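Local coordinates for TCP pilus virulence regulatory protein (Vibrio cholerae, PDB 4MLO), which probably binds DNA as an AraC-family transcriptional activator that switches on virulence genes, and holds a palmitoleic acid in a pocket lined by its cupin-like and C-terminal helical parts, at residues Val146-Ser149 with Gly150-Lys154. Numbering follows the deposited sequence.
Sequences VFFS and GFFSK
Ser149 O is gripped twice by Ser153. The backbone N of Ser153 gives it one hydrogen bond, at 2.9 Å. Ser153 OG gives it a second, also 2.9 Å from Ser149 O. The two donors come from opposite faces of the carbonyl plane, and the hydroxyl stands above that plane. Ser153 OG lies beside its own backbone N (chi1 -72°), which turns the hydroxyl back to the carbonyl one turn earlier. Ser149 OG makes the same kind of bond one turn further back, to Lys145 O.

The other main-chain bonds follow the same i to i+4 step. Gly150 N reaches Val146 O, and Phe151 N lies 2.8 Å from Phe147 O. Phe152 N lies 3.0 Å from Phe148 O. That oxygen also sits over one face of the Phe152 ring, 3.2 Å from its CG.

The phenylalanines also pair along the helix. Phe148, Phe151 and Phe152 are buried, and Phe147 is partly exposed. The rings of Phe147 and Phe151 are near parallel, with planes at 24°, but are slid apart and barely overlap. Phe152 CZ meets Phe148 CD1 at the edge of the Phe148 ring, 3.8 Å away, with the two planes inclined at 55°.

Phe147 and Phe148 pack on helix 121-131, and Trp117 meets Phe151 edge-to-face. This is an alpha-helix whose serine hydroxyls bond to the carbonyl one turn back, here helix 141-159, packed by Phe148, Phe151 and Phe152 against Met32 of strand 31-35 in the cupin-like domain and by its serines against helix 95-98.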
loop_
_atom_site.group_PDB
_atom_site.type_symbol
_atom_site.label_atom_id
_atom_site.label_comp_id
_atom_site.label_asym_id
_atom_site.label_seq_id
_atom_site.Cartn_x
_atom_site.Cartn_y
_atom_site.Cartn_z
ATOM N N VAL A 146 5.622 20.188 -2.304
ATOM C CA VAL A 146 4.578 20.913 -3.021
ATOM C C VAL A 146 3.926 20.010 -4.057
ATOM O O VAL A 146 2.695 20.003 -4.207
ATOM C CB VAL A 146 5.157 22.189 -3.668
ATOM C CG1 VAL A 146 4.127 22.862 -4.568
ATOM C CG2 VAL A 146 5.612 23.158 -2.583
ATOM N N PHE A 147 4.734 19.244 -4.794
ATOM C CA PHE A 147 4.182 18.356 -5.822
ATOM C C PHE A 147 3.216 17.337 -5.218
ATOM O O PHE A 147 2.070 17.195 -5.676
ATOM C CB PHE A 147 5.309 17.639 -6.559
ATOM C CG PHE A 147 4.816 16.689 -7.611
ATOM C CD1 PHE A 147 4.566 17.136 -8.888
ATOM C CD2 PHE A 147 4.559 15.368 -7.312
ATOM C CE1 PHE A 147 4.098 16.278 -9.857
ATOM C CE2 PHE A 147 4.088 14.513 -8.277
ATOM C CZ PHE A 147 3.858 14.981 -9.552
ATOM N N PHE A 148 3.650 16.637 -4.164
ATOM C CA PHE A 148 2.848 15.553 -3.601
ATOM C C PHE A 148 1.668 16.058 -2.775
ATOM O O PHE A 148 0.598 15.439 -2.806
ATOM C CB PHE A 148 3.734 14.621 -2.790
ATOM C CG PHE A 148 4.451 13.616 -3.632
ATOM C CD1 PHE A 148 3.808 12.451 -4.022
ATOM C CD2 PHE A 148 5.742 13.851 -4.072
ATOM C CE1 PHE A 148 4.469 11.499 -4.815
ATOM C CE2 PHE A 148 6.411 12.909 -4.874
ATOM C CZ PHE A 148 5.775 11.741 -5.243
ATOM N N SER A 149 1.802 17.176 -2.049
ATOM C CA SER A 149 0.617 17.722 -1.400
ATOM C C SER A 149 -0.419 18.161 -2.433
ATOM O O SER A 149 -1.616 17.906 -2.264
ATOM C CB SER A 149 0.992 18.876 -0.455
ATOM O OG SER A 149 1.682 19.900 -1.132
ATOM N N GLY A 150 0.012 18.808 -3.518
ATOM C CA GLY A 150 -0.942 19.219 -4.537
ATOM C C GLY A 150 -1.560 18.033 -5.262
ATOM O O GLY A 150 -2.748 18.044 -5.597
ATOM N N PHE A 151 -0.764 16.990 -5.499
ATOM C CA PHE A 151 -1.266 15.786 -6.167
ATOM C C PHE A 151 -2.332 15.101 -5.315
ATOM O O PHE A 151 -3.436 14.804 -5.788
ATOM C CB PHE A 151 -0.103 14.833 -6.452
ATOM C CG PHE A 151 -0.440 13.733 -7.434
ATOM C CD1 PHE A 151 -0.188 13.892 -8.778
ATOM C CD2 PHE A 151 -1.032 12.567 -7.014
ATOM C CE1 PHE A 151 -0.511 12.885 -9.675
ATOM C CE2 PHE A 151 -1.358 11.578 -7.907
ATOM C CZ PHE A 151 -1.098 11.745 -9.232
ATOM N N PHE A 152 -2.021 14.855 -4.046
ATOM C CA PHE A 152 -2.994 14.245 -3.151
ATOM C C PHE A 152 -4.217 15.133 -2.995
ATOM O O PHE A 152 -5.345 14.636 -2.939
ATOM C CB PHE A 152 -2.363 13.978 -1.783
ATOM C CG PHE A 152 -1.205 13.006 -1.804
ATOM C CD1 PHE A 152 -1.113 12.019 -2.768
ATOM C CD2 PHE A 152 -0.212 13.073 -0.836
ATOM C CE1 PHE A 152 -0.055 11.133 -2.782
ATOM C CE2 PHE A 152 0.860 12.169 -0.851
ATOM C CZ PHE A 152 0.923 11.203 -1.813
ATOM N N SER A 153 -4.017 16.452 -2.912
ATOM C CA SER A 153 -5.155 17.360 -2.811
ATOM C C SER A 153 -6.133 17.210 -3.984
ATOM O O SER A 153 -7.354 17.200 -3.780
ATOM C CB SER A 153 -4.674 18.806 -2.701
ATOM O OG SER A 153 -4.120 19.005 -1.416
ATOM N N LYS A 154 -5.634 17.175 -5.221
ATOM C CA LYS A 154 -6.577 17.096 -6.339
ATOM C C LYS A 154 -7.211 15.714 -6.438
ATOM O O LYS A 154 -8.383 15.610 -6.822
ATOM C CB LYS A 154 -5.916 17.516 -7.653
ATOM C CG LYS A 154 -4.699 16.742 -8.104
ATOM C CD LYS A 154 -4.027 17.500 -9.249
ATOM C CE LYS A 154 -2.846 16.734 -9.819
ATOM N NZ LYS A 154 -2.119 17.512 -10.873
#